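Hypothetical protein, similar to alpha-acetolactate decarboxylase (PDB 1XV2) probably catalyses the decarboxylation of alpha-acetolactate to acetoin at a zinc site. Local coordinates at residues Y57-N60 with E64-E67; D97-I102 with F175-A180; Q146-R151 with H189-E194. All blocks are in the same frame, centred on the assembly; numbering follows the deposited sequence.

Contact 1 (Y57-N60 with E64-E67); sequences YHAN and EFIE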
# COMPACT_ATOMS: atom_id res chain seq x y z
N TYR A 57 6.26 -18.21 16.49
CA TYR A 57 5.62 -18.54 17.76
C TYR A 57 4.15 -18.12 17.79
O TYR A 57 3.74 -17.20 17.09
CB TYR A 57 6.37 -17.86 18.91
CG TYR A 57 7.82 -18.25 19.00
CD1 TYR A 57 8.19 -19.51 19.47
CD2 TYR A 57 8.83 -17.39 18.58
CE1 TYR A 57 9.53 -19.90 19.52
CE2 TYR A 57 10.17 -17.76 18.62
CZ TYR A 57 10.51 -19.02 19.09
OH TYR A 57 11.83 -19.41 19.13
N HIS A 58 3.37 -18.81 18.61
CA HIS A 58 1.95 -18.50 18.72
C HIS A 58 1.46 -18.48 20.16
O HIS A 58 1.64 -19.45 20.91
CB HIS A 58 1.13 -19.50 17.92
CG HIS A 58 -0.34 -19.19 17.88
ND1 HIS A 58 -1.29 -20.00 18.45
CD2 HIS A 58 -1.01 -18.14 17.34
CE1 HIS A 58 -2.49 -19.47 18.27
NE2 HIS A 58 -2.34 -18.34 17.60
N ALA A 59 0.83 -17.38 20.54
CA ALA A 59 0.27 -17.21 21.87
C ALA A 59 -1.23 -17.06 21.69
O ALA A 59 -1.69 -16.14 21.01
CB ALA A 59 0.86 -15.96 22.53
N ASN A 60 -2.01 -17.96 22.28
CA ASN A 60 -3.45 -17.88 22.13
C ASN A 60 -4.20 -17.42 23.37
O ASN A 60 -3.61 -17.16 24.42
CB ASN A 60 -4.04 -19.22 21.65
CG ASN A 60 -3.89 -20.33 22.67
OD1 ASN A 60 -4.02 -20.11 23.88
ND2 ASN A 60 -3.64 -21.54 22.20
N GLU A 64 -1.69 -20.38 26.13
CA GLU A 64 -0.77 -21.36 25.57
C GLU A 64 0.25 -20.60 24.72
O GLU A 64 -0.03 -19.52 24.21
CB GLU A 64 -1.55 -22.36 24.71
CG GLU A 64 -2.75 -22.95 25.45
CD GLU A 64 -3.47 -24.03 24.66
OE1 GLU A 64 -3.69 -23.83 23.45
OE2 GLU A 64 -3.83 -25.06 25.26
N PHE A 65 1.45 -21.17 24.59
CA PHE A 65 2.50 -20.53 23.81
C PHE A 65 3.34 -21.63 23.18
O PHE A 65 3.95 -22.43 23.90
CB PHE A 65 3.38 -19.66 24.72
CG PHE A 65 4.31 -18.74 23.97
CD1 PHE A 65 4.05 -17.37 23.92
CD2 PHE A 65 5.44 -19.23 23.34
CE1 PHE A 65 4.91 -16.50 23.24
CE2 PHE A 65 6.31 -18.37 22.66
CZ PHE A 65 6.04 -17.01 22.61
N ILE A 66 3.38 -21.69 21.86
CA ILE A 66 4.14 -22.73 21.18
C ILE A 66 4.79 -22.28 19.87
O ILE A 66 4.50 -21.21 19.35
CB ILE A 66 3.24 -23.97 20.88
CG1 ILE A 66 1.98 -23.55 20.12
CG2 ILE A 66 2.83 -24.63 22.19
CD1 ILE A 66 2.22 -23.14 18.69
N GLU A 67 5.70 -23.11 19.36
CA GLU A 67 6.35 -22.81 18.09
C GLU A 67 5.48 -23.49 17.03
O GLU A 67 5.18 -24.68 17.13
CB GLU A 67 7.76 -23.39 18.04
CG GLU A 67 8.59 -22.83 16.89
CD GLU A 67 9.89 -23.57 16.67
OE1 GLU A 67 10.58 -23.87 17.66
OE2 GLU A 67 10.22 -23.86 15.50
O HOH W 1 -1.11 -17.24 25.34
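Glu-64 meets Asn-60 where the chain leaves one strand and turns back into the next. Its carboxylate takes a bond from the amide, Asn-60 ND2 to Glu-64 OE1, at 2.6 Å. OE1 uses its anti lone pair, and it lies close to the amide plane of Asn-60. The amide reaches this spot because CG of Asn-60 stands between its own backbone N and carbonyl carbon (chi1 66°). The same chi1 rotation brings Asn-60 OD1 within 3.3 Å of Glu-64 N, which donates from above the carbonyl plane. OD1 also accepts from His-62 N inside the turn. The Glu-64 carbonyl receives Asn-60 N. Water 1 donates to both Asn-60 O and Glu-64 O, so it ties the two backbones together at the turn.

Phe-65 pairs with Ala-59 as a non-hydrogen-bonded pair. Its ring carbon CD1 lies 3.8 Å from Ala-59 CB, and CE2 touches Tyr-57 CB. The two aromatic rings lie at 30° to each other but are slid so far apart that they barely overlap.

Ile-66 and His-58 form the hydrogen-bonded pair. His-58 N donates to Ile-66 O at 2.8 Å, and Ile-66 N returns a bond to His-58 O. On the face they share, Ile-66 CD1 rests 3.9 Å from His-58 CB.

Glu-67 lies beside Tyr-57, with CG 4.0 Å from Tyr-57 CE1. Its carboxylate forms a salt bridge with Lys-55.

The two strands make an antiparallel beta hairpin at one end of a mixed sheet. Strand 65-67 is the outermost strand there within this chain. Strand 55-59 has strand 48-52 on its other side, and Arg-184 makes a cation-pi contact with Tyr-57.

Contact 2 (D97-I102 with F175-A180); sequences DVFAQI and FHIHFA. With ZN (zinc ion), chain E.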
# COMPACT_ATOMS: atom_id res chain seq x y z
N ASP A 97 7.24 7.22 25.88
CA ASP A 97 8.59 7.77 25.81
C ASP A 97 9.50 6.93 24.93
O ASP A 97 10.42 7.45 24.30
CB ASP A 97 9.19 7.91 27.21
CG ASP A 97 8.55 9.03 28.01
OD1 ASP A 97 7.73 9.78 27.44
OD2 ASP A 97 8.89 9.18 29.21
N VAL A 98 9.25 5.62 24.90
CA VAL A 98 10.05 4.71 24.08
C VAL A 98 9.70 4.95 22.62
O VAL A 98 10.58 4.99 21.77
CB VAL A 98 9.78 3.23 24.44
CG1 VAL A 98 10.39 2.31 23.37
CG2 VAL A 98 10.38 2.91 25.79
N PHE A 99 8.41 5.12 22.33
CA PHE A 99 7.98 5.37 20.96
C PHE A 99 8.52 6.72 20.48
O PHE A 99 8.91 6.87 19.33
CB PHE A 99 6.45 5.37 20.85
CG PHE A 99 5.83 4.00 20.92
CD1 PHE A 99 6.54 2.86 20.56
CD2 PHE A 99 4.49 3.86 21.29
CE1 PHE A 99 5.94 1.60 20.58
CE2 PHE A 99 3.88 2.60 21.31
CZ PHE A 99 4.60 1.47 20.95
N ALA A 100 8.53 7.71 21.37
CA ALA A 100 9.03 9.04 21.02
C ALA A 100 10.50 8.96 20.62
O ALA A 100 10.95 9.70 19.75
CB ALA A 100 8.84 10.00 22.19
N GLN A 101 11.24 8.06 21.27
CA GLN A 101 12.66 7.89 20.96
C GLN A 101 12.80 7.27 19.57
O GLN A 101 13.59 7.73 18.75
CB GLN A 101 13.33 6.98 22.00
CG GLN A 101 13.39 7.58 23.40
CD GLN A 101 14.13 8.91 23.43
OE1 GLN A 101 15.30 8.99 23.06
NE2 GLN A 101 13.45 9.97 23.85
N ILE A 102 12.01 6.23 19.31
CA ILE A 102 12.05 5.55 18.02
C ILE A 102 11.65 6.55 16.93
O ILE A 102 12.23 6.56 15.85
CB ILE A 102 11.10 4.33 18.02
CG1 ILE A 102 11.56 3.33 19.09
CG2 ILE A 102 11.11 3.66 16.65
CD1 ILE A 102 10.63 2.16 19.31
N PHE A 175 2.65 2.44 15.40
CA PHE A 175 3.34 1.22 15.80
C PHE A 175 2.41 0.02 16.02
O PHE A 175 1.31 0.15 16.56
CB PHE A 175 4.13 1.45 17.09
CG PHE A 175 5.30 2.38 16.92
CD1 PHE A 175 6.45 1.96 16.26
CD2 PHE A 175 5.25 3.68 17.41
CE1 PHE A 175 7.54 2.81 16.09
CE2 PHE A 175 6.34 4.55 17.25
CZ PHE A 175 7.48 4.11 16.58
N HIS A 176 2.87 -1.14 15.58
CA HIS A 176 2.13 -2.38 15.76
C HIS A 176 3.21 -3.35 16.21
O HIS A 176 4.10 -3.72 15.44
CB HIS A 176 1.49 -2.84 14.45
CG HIS A 176 0.64 -4.07 14.60
ND1 HIS A 176 -0.12 -4.58 13.57
CD2 HIS A 176 0.45 -4.90 15.66
CE1 HIS A 176 -0.75 -5.67 13.99
NE2 HIS A 176 -0.42 -5.88 15.25
N ILE A 177 3.15 -3.75 17.48
CA ILE A 177 4.16 -4.63 18.05
C ILE A 177 3.63 -5.80 18.87
O ILE A 177 2.60 -5.70 19.54
CB ILE A 177 5.09 -3.82 18.98
CG1 ILE A 177 4.25 -2.98 19.94
CG2 ILE A 177 6.00 -2.92 18.16
CD1 ILE A 177 5.05 -2.28 21.02
N HIS A 178 4.37 -6.90 18.81
CA HIS A 178 4.03 -8.11 19.55
C HIS A 178 5.22 -8.41 20.45
O HIS A 178 6.33 -7.95 20.19
CB HIS A 178 3.79 -9.29 18.61
CG HIS A 178 2.48 -9.24 17.88
ND1 HIS A 178 2.04 -10.25 17.06
CD2 HIS A 178 1.51 -8.29 17.86
CE1 HIS A 178 0.86 -9.93 16.56
NE2 HIS A 178 0.52 -8.75 17.03
N PHE A 179 4.98 -9.20 21.49
CA PHE A 179 6.03 -9.56 22.44
C PHE A 179 6.13 -11.07 22.65
O PHE A 179 5.15 -11.79 22.52
CB PHE A 179 5.74 -8.89 23.79
CG PHE A 179 6.73 -9.25 24.88
CD1 PHE A 179 7.98 -8.65 24.93
CD2 PHE A 179 6.39 -10.20 25.84
CE1 PHE A 179 8.89 -8.98 25.94
CE2 PHE A 179 7.30 -10.54 26.85
CZ PHE A 179 8.55 -9.92 26.90
N ALA A 180 7.34 -11.52 22.95
CA ALA A 180 7.61 -12.93 23.24
C ALA A 180 8.72 -12.94 24.28
O ALA A 180 9.80 -12.39 24.05
CB ALA A 180 8.06 -13.67 21.97
ZN ZN E . -1.31 -7.55 16.49
O HOH W 2 -3.18 -9.00 17.04
O HOH W 3 -3.53 -7.02 15.44
O HOH W 4 -2.33 -8.96 14.72
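Phe-99 and Phe-175 form an offset stack that joins the helix to the strand. The ring centroids are 4.4 Å apart and the planes are only 13° from parallel. The closest atoms are Phe-99 CD1 and Phe-175 CD2, at 3.5 Å. Each lies over the rim of the other ring, not over its centre. The two side chains run in roughly opposite directions, one over the other. Phe-175 CB also lies over the Phe-99 face, as a CH-pi contact 4.2 Å from the centroid.

Aliphatic contacts flank the stack. Ile-177 CD1 meets the Phe-99 ring at its edge, in the ring plane, 3.8 Å from CZ. Ile-102 sends its CG2 branch, anti to the backbone N, to the far end of the Phe-175 ring, 3.7 Å from CZ. Phe-162 and Met-106 also pack on Phe-175. Val-115 touches both Ile-102 and Ile-177.

Metal bonds belong to the strand alone. The zinc ion is held by His-176 NE2 at 2.3 Å and by His-178 NE2. These two residues are two apart in a strand, so both leave on the same face, opposite to that of Phe-175 and Ile-177. Three waters and His-189 complete the six ligands, and Val-49 O accepts a hydrogen bond from His-178 ND1.

No hydrogen bond or charge pair joins helix 97-102 to strand 175-180. Their link is wholly apolar. The strand is thus two-faced: phenylalanine and isoleucine anchor it to the helix, while the alternate histidines carry the metal of the probable active site.

Contact 3 (Q146-R151 with H189-E194); sequences QPEEKR and HVLDFE. With ZN (zinc ion), chain E.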
# COMPACT_ATOMS: atom_id res chain seq x y z
N GLN A 146 -11.40 -9.90 24.15
CA GLN A 146 -10.04 -10.42 24.22
C GLN A 146 -9.51 -10.53 25.63
O GLN A 146 -9.82 -9.72 26.50
CB GLN A 146 -9.08 -9.51 23.44
CG GLN A 146 -8.97 -8.11 24.05
CD GLN A 146 -8.08 -7.19 23.25
OE1 GLN A 146 -8.02 -7.28 22.02
NE2 GLN A 146 -7.41 -6.27 23.93
N PRO A 147 -8.69 -11.57 25.89
CA PRO A 147 -8.14 -11.71 27.23
C PRO A 147 -6.86 -10.86 27.22
O PRO A 147 -6.27 -10.61 26.16
CB PRO A 147 -7.86 -13.20 27.33
CG PRO A 147 -7.49 -13.56 25.93
CD PRO A 147 -8.52 -12.81 25.11
N GLU A 148 -6.44 -10.40 28.40
CA GLU A 148 -5.24 -9.59 28.52
C GLU A 148 -4.43 -10.11 29.70
O GLU A 148 -5.00 -10.47 30.73
CB GLU A 148 -5.61 -8.12 28.72
CG GLU A 148 -6.15 -7.43 27.45
CD GLU A 148 -6.73 -6.04 27.72
OE1 GLU A 148 -6.17 -5.31 28.57
OE2 GLU A 148 -7.74 -5.68 27.08
N GLU A 149 -3.12 -10.15 29.54
CA GLU A 149 -2.25 -10.63 30.60
C GLU A 149 -1.08 -9.66 30.78
O GLU A 149 -0.50 -9.18 29.80
CB GLU A 149 -1.71 -12.03 30.26
CG GLU A 149 -1.66 -12.98 31.46
CD GLU A 149 -0.93 -14.29 31.14
OE1 GLU A 149 -1.25 -14.92 30.11
OE2 GLU A 149 -0.04 -14.69 31.93
N LYS A 150 -0.76 -9.38 32.03
CA LYS A 150 0.33 -8.46 32.36
C LYS A 150 1.42 -9.18 33.13
O LYS A 150 1.15 -10.14 33.86
CB LYS A 150 -0.20 -7.30 33.20
CG LYS A 150 -1.41 -6.59 32.62
CD LYS A 150 -1.88 -5.47 33.53
CE LYS A 150 -3.19 -4.86 33.05
NZ LYS A 150 -3.71 -3.86 34.02
N ARG A 151 2.65 -8.72 32.97
CA ARG A 151 3.79 -9.30 33.68
C ARG A 151 4.67 -8.15 34.16
O ARG A 151 4.53 -7.02 33.71
CB ARG A 151 4.59 -10.23 32.75
CG ARG A 151 3.85 -11.48 32.33
CD ARG A 151 3.51 -12.37 33.52
NE ARG A 151 2.85 -13.61 33.09
CZ ARG A 151 3.47 -14.63 32.50
NH1 ARG A 151 4.78 -14.58 32.27
NH2 ARG A 151 2.78 -15.69 32.13
N HIS A 189 -0.02 -9.43 21.59
CA HIS A 189 -0.06 -8.11 20.96
C HIS A 189 0.12 -7.10 22.09
O HIS A 189 -0.70 -7.04 23.00
CB HIS A 189 -1.42 -7.93 20.28
CG HIS A 189 -1.62 -6.57 19.68
ND1 HIS A 189 -1.25 -6.25 18.40
CD2 HIS A 189 -2.19 -5.45 20.20
CE1 HIS A 189 -1.59 -5.00 18.14
NE2 HIS A 189 -2.16 -4.49 19.21
N VAL A 190 1.18 -6.30 22.03
CA VAL A 190 1.47 -5.32 23.07
C VAL A 190 0.49 -4.14 23.12
O VAL A 190 0.27 -3.46 22.11
CB VAL A 190 2.90 -4.75 22.92
CG1 VAL A 190 3.16 -3.68 23.98
CG2 VAL A 190 3.91 -5.88 23.05
N LEU A 191 -0.08 -3.91 24.30
CA LEU A 191 -1.02 -2.81 24.52
C LEU A 191 -0.32 -1.72 25.30
O LEU A 191 -0.63 -0.54 25.16
CB LEU A 191 -2.24 -3.29 25.32
CG LEU A 191 -3.17 -4.31 24.67
CD1 LEU A 191 -4.30 -4.65 25.63
CD2 LEU A 191 -3.72 -3.74 23.37
N ASP A 192 0.65 -2.12 26.12
CA ASP A 192 1.40 -1.17 26.93
C ASP A 192 2.62 -1.86 27.52
O ASP A 192 2.64 -3.09 27.64
CB ASP A 192 0.49 -0.62 28.05
CG ASP A 192 1.16 0.46 28.88
OD1 ASP A 192 2.02 1.20 28.35
OD2 ASP A 192 0.80 0.59 30.07
N PHE A 193 3.64 -1.08 27.87
CA PHE A 193 4.85 -1.63 28.45
C PHE A 193 5.75 -0.55 29.03
O PHE A 193 5.61 0.64 28.73
CB PHE A 193 5.62 -2.45 27.41
CG PHE A 193 6.26 -1.61 26.33
CD1 PHE A 193 7.59 -1.23 26.42
CD2 PHE A 193 5.51 -1.19 25.24
CE1 PHE A 193 8.18 -0.44 25.43
CE2 PHE A 193 6.09 -0.40 24.24
CZ PHE A 193 7.42 -0.02 24.34
N GLU A 194 6.68 -0.98 29.87
CA GLU A 194 7.65 -0.08 30.49
C GLU A 194 9.00 -0.79 30.46
O GLU A 194 9.14 -1.88 31.02
CB GLU A 194 7.24 0.24 31.93
CG GLU A 194 8.28 1.05 32.69
CD GLU A 194 7.76 1.54 34.04
OE1 GLU A 194 7.30 0.70 34.84
OE2 GLU A 194 7.83 2.76 34.29
ZN ZN E . -1.31 -7.55 16.49
O HOH W 2 -3.18 -9.00 17.04
O HOH W 3 -3.53 -7.02 15.44
O HOH W 4 -2.33 -8.96 14.72
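Leu-191 points one methyl, CD1, at the side chains of Gln-146 and Glu-148. CD1 lies 3.5 Å from Glu-148 CD and 3.9 Å from Gln-146 NE2. Leu-191 has its CG beside the backbone N (chi1 -66°) and its CD1 branch fully extended (chi2 180°), which carries that methyl out to the polar pair. The other methyl, CD2, lies at the edge of the His-189 ring, in its plane.

Glu-148 crosses Leu-191 at about a right angle. Its CG sits 3.8 Å from Leu-191 CD1, so both the aliphatic part and the carboxylate touch the methyl. Gln-146 and Leu-191 reach toward each other from opposite directions. CG of Gln-146 stands between backbone N and carbonyl carbon (chi1 64°), and the rest of the chain is extended. The amide thereby reaches Glu-148: NE2 donates to Glu-148 OE2 at 3.2 Å, nearly straight. The acceptor is met from above the carboxylate plane. Outside partners hold the other ends. Arg-127 binds Gln-146 OE1, and His-125 binds Glu-148 OE1. Each of the two side chains thus has two polar partners.

Further along, Arg-151 NH2 makes a salt bridge with Glu-149 OE2 at 3.0 Å. It stays within its own strand.

His-189 starts the second segment and binds the zinc ion through ND1 at 2.3 Å. Glu-237, the C-terminal residue, accepts from NE2 through its terminal carboxylate.

Leu-191 and Asp-192 both face His-125 across the sheet. This is a classic beta bulge, placed two residues after a ligand of the three-histidine zinc site.

Contacts 2 and 3 share the zinc ion and its three waters. Their strands 174-181 and 187-195 are neighbours in one antiparallel sheet, where Ile-177 pairs with Val-190. Contact 1 belongs to the other large sheet. It touches contact 2 through Phe-65 and Ala-180, but has no touch with contact 3. Their chemistry differs with place. Contact 1, partly buried, is held by backbone pairing, with a polar turn at its end. Contact 2, also partly buried, is joined by aromatic and aliphatic packing without hydrogen bonds. Contact 3 lies at the surface and is the smallest: one leucine methyl against two polar side chains bound to each other.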